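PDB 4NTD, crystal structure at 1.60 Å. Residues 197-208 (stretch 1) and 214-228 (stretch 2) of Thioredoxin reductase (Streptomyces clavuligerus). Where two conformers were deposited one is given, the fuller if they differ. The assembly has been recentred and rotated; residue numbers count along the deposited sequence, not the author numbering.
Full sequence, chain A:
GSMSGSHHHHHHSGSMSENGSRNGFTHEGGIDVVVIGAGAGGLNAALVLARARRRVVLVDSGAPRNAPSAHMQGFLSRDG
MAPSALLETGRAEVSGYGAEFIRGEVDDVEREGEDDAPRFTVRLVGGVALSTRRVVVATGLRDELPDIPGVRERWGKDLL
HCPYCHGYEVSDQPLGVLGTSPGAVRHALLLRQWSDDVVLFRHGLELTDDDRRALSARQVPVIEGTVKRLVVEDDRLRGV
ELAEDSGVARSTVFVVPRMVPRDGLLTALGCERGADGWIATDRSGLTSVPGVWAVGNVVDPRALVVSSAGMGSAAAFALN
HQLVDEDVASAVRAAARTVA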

ATOM      1  N   ASP A 197      17.518  20.251  18.360  1.00 18.61           N
ATOM      2  CA  ASP A 197      18.819  20.734  17.896  1.00 18.16           C
ATOM      3  C   ASP A 197      18.960  20.445  16.398  1.00 17.83           C
ATOM      4  O   ASP A 197      19.513  19.418  15.997  1.00 18.63           O
ATOM      5  CB  ASP A 197      19.931  20.049  18.705  1.00 19.93           C
ATOM      6  CG  ASP A 197      21.311  20.648  18.464  1.00 19.83           C
ATOM      7  OD1 ASP A 197      21.469  21.527  17.590  1.00 20.38           O
ATOM      8  OD2 ASP A 197      22.252  20.227  19.167  1.00 22.57           O
ATOM      9  N   VAL A 198      18.433  21.359  15.584  1.00 17.04           N
ATOM     10  CA  VAL A 198      18.470  21.250  14.126  1.00 17.32           C
ATOM     11  C   VAL A 198      19.015  22.553  13.548  1.00 17.92           C
ATOM     12  O   VAL A 198      18.502  23.626  13.855  1.00 17.99           O
ATOM     13  CB  VAL A 198      17.066  20.988  13.541  1.00 17.79           C
ATOM     14  CG1 VAL A 198      17.124  20.876  12.021  1.00 19.58           C
ATOM     15  CG2 VAL A 198      16.464  19.726  14.142  1.00 18.23           C
ATOM     16  N   VAL A 199      20.049  22.452  12.714  1.00 17.41           N
ATOM     17  CA  VAL A 199      20.673  23.614  12.084  1.00 18.41           C
ATOM     18  C   VAL A 199      20.573  23.516  10.563  1.00 18.11           C
ATOM     19  O   VAL A 199      20.827  22.455   9.988  1.00 19.05           O
ATOM     20  CB  VAL A 199      22.161  23.721  12.488  1.00 21.09           C
ATOM     21  CG1 VAL A 199      22.900  24.737  11.627  1.00 24.54           C
ATOM     22  CG2 VAL A 199      22.279  24.086  13.960  1.00 21.97           C
ATOM     23  N   LEU A 200      20.212  24.626   9.922  1.00 17.85           N
ATOM     24  CA  LEU A 200      20.230  24.725   8.466  1.00 18.23           C
ATOM     25  C   LEU A 200      21.513  25.411   8.018  1.00 17.76           C
ATOM     26  O   LEU A 200      21.781  26.548   8.406  1.00 18.94           O
ATOM     27  CB  LEU A 200      19.018  25.508   7.949  1.00 19.43           C
ATOM     28  CG  LEU A 200      18.967  25.784   6.438  1.00 19.31           C
ATOM     29  CD1 LEU A 200      18.889  24.490   5.642  1.00 19.75           C
ATOM     30  CD2 LEU A 200      17.800  26.693   6.088  1.00 20.86           C
ATOM     31  N   PHE A 201      22.301  24.712   7.208  1.00 16.95           N
ATOM     32  CA  PHE A 201      23.458  25.306   6.548  1.00 18.10           C
ATOM     33  C   PHE A 201      22.949  25.895   5.235  1.00 19.21           C
ATOM     34  O   PHE A 201      22.690  25.159   4.283  1.00 20.23           O
ATOM     35  CB  PHE A 201      24.540  24.248   6.331  1.00 18.89           C
ATOM     36  CG  PHE A 201      25.072  23.672   7.614  1.00 19.45           C
ATOM     37  CD1 PHE A 201      26.121  24.289   8.283  1.00 21.00           C
ATOM     38  CD2 PHE A 201      24.507  22.531   8.172  1.00 20.05           C
ATOM     39  CE1 PHE A 201      26.607  23.772   9.472  1.00 21.81           C
ATOM     40  CE2 PHE A 201      24.989  22.010   9.362  1.00 21.75           C
ATOM     41  CZ  PHE A 201      26.041  22.632  10.014  1.00 22.34           C
ATOM     42  N   ARG A 202      22.787  27.216   5.183  0.50 19.61           N
ATOM     43  CA  ARG A 202      22.109  27.852   4.047  0.50 21.02           C
ATOM     44  C   ARG A 202      22.771  27.564   2.701  0.50 21.58           C
ATOM     45  O   ARG A 202      22.072  27.386   1.705  0.50 21.64           O
ATOM     46  CB  ARG A 202      21.978  29.365   4.236  0.50 21.23           C
ATOM     47  CG  ARG A 202      21.123  30.016   3.156  0.50 23.04           C
ATOM     48  CD  ARG A 202      20.835  31.480   3.446  0.50 23.78           C
ATOM     49  NE  ARG A 202      21.976  32.347   3.172  0.50 24.72           N
ATOM     50  CZ  ARG A 202      22.178  32.975   2.018  0.50 26.78           C
ATOM     51  NH1 ARG A 202      21.318  32.831   1.018  0.50 26.35           N
ATOM     52  NH2 ARG A 202      23.244  33.749   1.863  0.50 28.64           N
ATOM     53  N   HIS A 203      24.102  27.530   2.665  1.00 22.09           N
ATOM     54  CA  HIS A 203      24.820  27.162   1.433  1.00 23.33           C
ATOM     55  C   HIS A 203      24.418  28.048   0.241  1.00 25.40           C
ATOM     56  O   HIS A 203      24.325  27.578  -0.895  1.00 27.78           O
ATOM     57  CB  HIS A 203      24.563  25.675   1.126  1.00 23.33           C
ATOM     58  CG  HIS A 203      25.496  25.084   0.117  1.00 26.13           C
ATOM     59  ND1 HIS A 203      26.861  25.097   0.275  1.00 27.14           N
ATOM     60  CD2 HIS A 203      25.259  24.435  -1.048  1.00 26.61           C
ATOM     61  CE1 HIS A 203      27.431  24.496  -0.754  1.00 29.18           C
ATOM     62  NE2 HIS A 203      26.480  24.084  -1.572  1.00 28.73           N
ATOM     63  N   GLY A 204      24.156  29.327   0.510  1.00 25.13           N
ATOM     64  CA  GLY A 204      23.718  30.266  -0.528  1.00 34.00           C
ATOM     65  C   GLY A 204      22.329  30.031  -1.111  1.00 35.48           C
ATOM     66  O   GLY A 204      21.994  30.597  -2.155  1.00 35.83           O
ATOM     67  N   LEU A 205      21.520  29.200  -0.454  1.00 29.18           N
ATOM     68  CA  LEU A 205      20.121  29.012  -0.837  1.00 28.57           C
ATOM     69  C   LEU A 205      19.347  30.308  -0.610  1.00 30.21           C
ATOM     70  O   LEU A 205      19.493  30.939   0.438  1.00 32.50           O
ATOM     71  CB  LEU A 205      19.500  27.890   0.002  1.00 29.53           C
ATOM     72  CG  LEU A 205      18.107  27.374  -0.352  1.00 33.74           C
ATOM     73  CD1 LEU A 205      18.100  26.726  -1.729  1.00 37.70           C
ATOM     74  CD2 LEU A 205      17.663  26.380   0.711  1.00 35.59           C
ATOM     75  N   GLU A 206      18.531  30.703  -1.584  1.00 31.81           N
ATOM     76  CA  GLU A 206      17.711  31.908  -1.457  1.00 36.88           C
ATOM     77  C   GLU A 206      16.570  31.651  -0.476  1.00 37.86           C
ATOM     78  O   GLU A 206      15.716  30.797  -0.724  1.00 39.24           O
ATOM     79  CB  GLU A 206      17.132  32.328  -2.815  1.00 45.82           C
ATOM     80  CG  GLU A 206      18.166  32.643  -3.893  1.00 59.93           C
ATOM     81  CD  GLU A 206      18.778  34.030  -3.768  1.00 70.23           C
ATOM     82  OE1 GLU A 206      18.655  34.663  -2.697  1.00 71.38           O
ATOM     83  OE2 GLU A 206      19.392  34.490  -4.755  1.00 76.16           O
ATOM     84  N   LEU A 207      16.568  32.383   0.637  1.00 31.26           N
ATOM     85  CA  LEU A 207      15.505  32.287   1.643  1.00 31.49           C
ATOM     86  C   LEU A 207      14.530  33.450   1.490  1.00 30.48           C
ATOM     87  O   LEU A 207      14.944  34.591   1.277  1.00 34.32           O
ATOM     88  CB  LEU A 207      16.093  32.306   3.059  1.00 33.93           C
ATOM     89  CG  LEU A 207      16.401  30.989   3.785  1.00 41.59           C
ATOM     90  CD1 LEU A 207      16.753  29.845   2.841  1.00 38.53           C
ATOM     91  CD2 LEU A 207      17.511  31.225   4.803  1.00 43.10           C
ATOM     92  N   THR A 208      13.239  33.152   1.605  1.00 28.28           N
ATOM     93  CA  THR A 208      12.202  34.179   1.593  1.00 26.88           C
ATOM     94  C   THR A 208      11.964  34.686   3.012  1.00 28.49           C
ATOM     95  O   THR A 208      12.466  34.109   3.978  1.00 26.72           O
ATOM     96  CB  THR A 208      10.872  33.634   1.036  1.00 28.99           C
ATOM     97  OG1 THR A 208      10.349  32.634   1.920  1.00 29.28           O
ATOM     98  CG2 THR A 208      11.071  33.034  -0.354  1.00 32.40           C
ATOM     99  N   ALA A 214       9.600  31.315   9.682  1.00 21.00           N
ATOM    100  CA  ALA A 214       9.305  29.938  10.088  1.00 21.60           C
ATOM    101  C   ALA A 214      10.480  29.299  10.827  1.00 20.75           C
ATOM    102  O   ALA A 214      10.300  28.676  11.873  1.00 19.59           O
ATOM    103  CB  ALA A 214       8.926  29.100   8.877  1.00 21.57           C
ATOM    104  N   LEU A 215      11.680  29.461  10.275  1.00 19.97           N
ATOM    105  CA  LEU A 215      12.892  28.920  10.890  1.00 20.18           C
ATOM    106  C   LEU A 215      13.154  29.546  12.266  1.00 20.75           C
ATOM    107  O   LEU A 215      13.513  28.844  13.210  1.00 20.71           O
ATOM    108  CB  LEU A 215      14.097  29.113   9.960  1.00 19.94           C
ATOM    109  CG  LEU A 215      14.072  28.285   8.671  1.00 20.29           C
ATOM    110  CD1 LEU A 215      15.024  28.860   7.631  1.00 20.12           C
ATOM    111  CD2 LEU A 215      14.399  26.825   8.949  1.00 22.03           C
ATOM    112  N   SER A 216      12.958  30.860  12.379  1.00 21.00           N
ATOM    113  CA  SER A 216      13.075  31.546  13.671  1.00 22.62           C
ATOM    114  C   SER A 216      12.046  31.034  14.681  1.00 22.64           C
ATOM    115  O   SER A 216      12.382  30.761  15.835  1.00 21.76           O
ATOM    116  CB  SER A 216      12.917  33.062  13.501  1.00 25.34           C
ATOM    117  OG  SER A 216      14.025  33.614  12.816  1.00 26.81           O
ATOM    118  N   ALA A 217      10.799  30.894  14.234  1.00 23.40           N
ATOM    119  CA  ALA A 217       9.703  30.468  15.107  1.00 23.96           C
ATOM    120  C   ALA A 217       9.879  29.041  15.633  1.00 23.17           C
ATOM    121  O   ALA A 217       9.476  28.744  16.758  1.00 25.16           O
ATOM    122  CB  ALA A 217       8.371  30.602  14.384  1.00 24.77           C
ATOM    123  N   ARG A 218      10.473  28.166  14.824  1.00 22.46           N
ATOM    124  CA  ARG A 218      10.761  26.791  15.256  1.00 23.28           C
ATOM    125  C   ARG A 218      12.188  26.625  15.782  1.00 22.40           C
ATOM    126  O   ARG A 218      12.631  25.506  16.045  1.00 22.13           O
ATOM    127  CB  ARG A 218      10.479  25.794  14.125  1.00 26.44           C
ATOM    128  CG  ARG A 218       9.005  25.631  13.782  1.00 28.54           C
ATOM    129  CD  ARG A 218       8.198  25.056  14.942  1.00 29.62           C
ATOM    130  NE  ARG A 218       8.435  23.625  15.141  1.00 29.65           N
ATOM    131  CZ  ARG A 218       8.488  23.002  16.322  1.00 27.82           C
ATOM    132  NH1 ARG A 218       8.355  23.669  17.468  1.00 30.27           N
ATOM    133  NH2 ARG A 218       8.697  21.691  16.358  1.00 30.34           N
ATOM    134  N   GLN A 219      12.895  27.742  15.937  1.00 22.63           N
ATOM    135  CA  GLN A 219      14.204  27.774  16.582  1.00 23.23           C
ATOM    136  C   GLN A 219      15.213  26.842  15.896  1.00 20.50           C
ATOM    137  O   GLN A 219      15.859  26.008  16.532  1.00 21.33           O
ATOM    138  CB  GLN A 219      14.049  27.523  18.091  1.00 27.37           C
ATOM    139  CG  GLN A 219      13.151  28.581  18.731  1.00 33.86           C
ATOM    140  CD  GLN A 219      12.979  28.444  20.234  1.00 39.73           C
ATOM    141  OE1 GLN A 219      12.832  27.340  20.757  1.00 44.31           O
ATOM    142  NE2 GLN A 219      12.967  29.578  20.937  1.00 45.38           N
ATOM    143  N   VAL A 220      15.315  27.014  14.579  1.00 18.83           N
ATOM    144  CA  VAL A 220      16.313  26.356  13.739  1.00 17.80           C
ATOM    145  C   VAL A 220      17.332  27.417  13.325  1.00 17.87           C
ATOM    146  O   VAL A 220      17.026  28.264  12.482  1.00 18.10           O
ATOM    147  CB  VAL A 220      15.662  25.765  12.467  1.00 18.59           C
ATOM    148  CG1 VAL A 220      16.707  25.214  11.500  1.00 18.45           C
ATOM    149  CG2 VAL A 220      14.652  24.691  12.838  1.00 19.74           C
ATOM    150  N   PRO A 221      18.543  27.389  13.915  1.00 18.10           N
ATOM    151  CA  PRO A 221      19.553  28.347  13.469  1.00 18.56           C
ATOM    152  C   PRO A 221      19.915  28.181  11.996  1.00 18.53           C
ATOM    153  O   PRO A 221      19.920  27.058  11.486  1.00 19.27           O
ATOM    154  CB  PRO A 221      20.765  28.027  14.351  1.00 19.85           C
ATOM    155  CG  PRO A 221      20.195  27.395  15.569  1.00 20.37           C
ATOM    156  CD  PRO A 221      18.993  26.631  15.097  1.00 19.27           C
ATOM    157  N   VAL A 222      20.200  29.294  11.326  1.00 18.30           N
ATOM    158  CA  VAL A 222      20.668  29.267   9.946  1.00 18.71           C
ATOM    159  C   VAL A 222      22.108  29.763   9.922  1.00 18.62           C
ATOM    160  O   VAL A 222      22.376  30.922  10.234  1.00 20.35           O
ATOM    161  CB  VAL A 222      19.806  30.142   9.016  1.00 18.82           C
ATOM    162  CG1 VAL A 222      20.247  29.983   7.565  1.00 20.77           C
ATOM    163  CG2 VAL A 222      18.331  29.793   9.159  1.00 18.95           C
ATOM    164  N   ILE A 223      23.025  28.872   9.561  1.00 16.17           N
ATOM    165  CA  ILE A 223      24.441  29.203   9.496  1.00 20.52           C
ATOM    166  C   ILE A 223      24.801  29.526   8.049  1.00 20.98           C
ATOM    167  O   ILE A 223      24.535  28.733   7.143  1.00 21.20           O
ATOM    168  CB  ILE A 223      25.302  28.057  10.068  1.00 25.54           C
ATOM    169  CG1 ILE A 223      24.952  27.870  11.553  1.00 30.55           C
ATOM    170  CG2 ILE A 223      26.787  28.347   9.884  1.00 26.40           C
ATOM    171  CD1 ILE A 223      25.734  26.793  12.268  1.00 35.85           C
ATOM    172  N   GLU A 224      25.389  30.703   7.842  1.00 20.90           N
ATOM    173  CA  GLU A 224      25.778  31.201   6.517  0.50 21.91           C
ATOM    174  C   GLU A 224      27.121  30.633   6.094  1.00 24.38           C
ATOM    175  O   GLU A 224      27.972  30.367   6.944  1.00 26.32           O
ATOM    176  CB  GLU A 224      25.904  32.729   6.533  0.50 23.34           C
ATOM    177  CG  GLU A 224      24.587  33.478   6.567  0.50 24.21           C
ATOM    178  CD  GLU A 224      23.796  33.309   5.287  0.50 25.29           C
ATOM    179  OE1 GLU A 224      24.385  33.467   4.198  0.50 26.52           O
ATOM    180  OE2 GLU A 224      22.586  33.022   5.370  0.50 25.57           O
ATOM    181  N   GLY A 225      27.317  30.479   4.787  1.00 24.35           N
ATOM    182  CA  GLY A 225      28.601  30.058   4.232  1.00 27.66           C
ATOM    183  C   GLY A 225      28.501  28.861   3.309  1.00 27.77           C
ATOM    184  O   GLY A 225      27.619  28.018   3.457  1.00 28.23           O
ATOM    185  N   THR A 226      29.418  28.790   2.350  1.00 29.60           N
ATOM    186  CA  THR A 226      29.522  27.640   1.462  1.00 27.82           C
ATOM    187  C   THR A 226      30.060  26.441   2.249  1.00 27.89           C
ATOM    188  O   THR A 226      31.100  26.532   2.894  1.00 28.61           O
ATOM    189  CB  THR A 226      30.452  27.943   0.267  1.00 30.57           C
ATOM    190  OG1 THR A 226      29.977  29.104  -0.426  1.00 32.77           O
ATOM    191  CG2 THR A 226      30.514  26.766  -0.704  1.00 33.29           C
ATOM    192  N   VAL A 227      29.327  25.333   2.208  1.00 26.06           N
ATOM    193  CA  VAL A 227      29.743  24.080   2.824  1.00 24.60           C
ATOM    194  C   VAL A 227      30.851  23.462   1.972  1.00 27.29           C
ATOM    195  O   VAL A 227      30.663  23.249   0.773  1.00 29.66           O
ATOM    196  CB  VAL A 227      28.558  23.094   2.941  1.00 24.07           C
ATOM    197  CG1 VAL A 227      29.025  21.738   3.460  1.00 25.39           C
ATOM    198  CG2 VAL A 227      27.471  23.668   3.842  1.00 25.15           C
ATOM    199  N   LYS A 228      31.995  23.182   2.599  1.00 26.63           N
ATOM    200  CA  LYS A 228      33.156  22.639   1.896  0.50 26.50           C
ATOM    201  C   LYS A 228      33.152  21.109   1.879  1.00 28.59           C
ATOM    202  O   LYS A 228      33.386  20.501   0.835  1.00 30.18           O
ATOM    203  CB  LYS A 228      34.448  23.155   2.540  0.50 25.96           C
ATOM    204  CG  LYS A 228      35.716  22.781   1.784  0.50 27.56           C
ATOM    205  CD  LYS A 228      36.966  23.259   2.504  0.50 34.36           C
ATOM    206  CE  LYS A 228      38.202  22.541   1.983  0.50 41.51           C
ATOM    207  NZ  LYS A 228      39.468  23.205   2.405  0.50 47.81           N
TER
HETATM  208  O   HOH W   1      17.635  23.843  16.947  1.00 21.81           O
HETATM  209  O   HOH W   2      25.884  27.141   5.196  1.00 24.45           O
HETATM  210  O   HOH W   3      25.218  30.935   2.916  1.00 27.08           O

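Two short parallel strands set the register, and the side chains are sorted by it. Leu 200 N donates to Pro 221 O (2.9 Å), Ile 223 N to Leu 200 O (2.9 Å), and Arg 202 N to Ile 223 O (3.0 Å), so Leu 200 sits beside Val 222 and Phe 201 beside Ile 223. Pro 221 has no N-H to give, but the ladder asks only for its carbonyl.

On the face carrying Leu 200 and Val 222, the helix contributes Leu 215, and the loops on the two stretches add Val 220 and Leu 207. Leu 200, with chi1 t and chi2 p, brings CD2 to 3.8 Å from Leu 215 CD1, while its CB lies 4.2 Å from Val 220 CG1. Leu 207 closes the same cluster, its CD2 4.1 Å from Val 222 CG1; its chi1 of -94° and chi2 of 29° lie between wells, and in this conformation CD2 still makes apolar contact. Leu 215 and Val 220 are also tied by backbone, Val 220 N to Leu 215 O at 2.9 Å, which fixes the turn from helix to strand.

On the other face, Ile 223 adopts m, t, an extended form that carries CD1 to 3.6 Å from Val 199 CG1 and 4.2 Å from Phe 201 CE1. Phe 201, chi1 m, is buried, and its CB lies 3.9 Å from Val 227 CG2. Across the contact as a whole, Val 198, Val 199, Val 220, Val 222 and Val 227 all have chi1 t.

Past the strand, polar groups take over. Arg 202 runs t, t and then bends at chi3 p, presenting the edge of its guanidinium to Glu 224, whose m, m chain folds back to meet it. The result is a two-pronged salt bridge: Arg 202 NE to Glu 224 OE2 at a very short 2.4 Å, and Arg 202 NH2 to Glu 224 OE1 at 2.6 Å. Both side chains have two deposited conformers, so this describes one of them. Arg 202 NH1 also donates to Leu 205 O (2.7 Å), bracing the type I' turn that Leu 205 N closes on Arg 202 O (2.9 Å). Gly 204, at phi 68°, suits that turn.

His 203, chi1 t, turns its ring edge across the strands so that ND1 accepts from Val 227 N (3.1 Å); an imidazole nitrogen thus stands in for a strand carbonyl. Gly 225 has backbone angles that would jam a CB against the preceding carbonyl. Gly 225 O accepts a hydrogen bond from water 2 (2.6 Å), which also donates to Ile 223 O (2.9 Å) and accepts from His 203 N (3.1 Å), bridging the gap where the ladder ends.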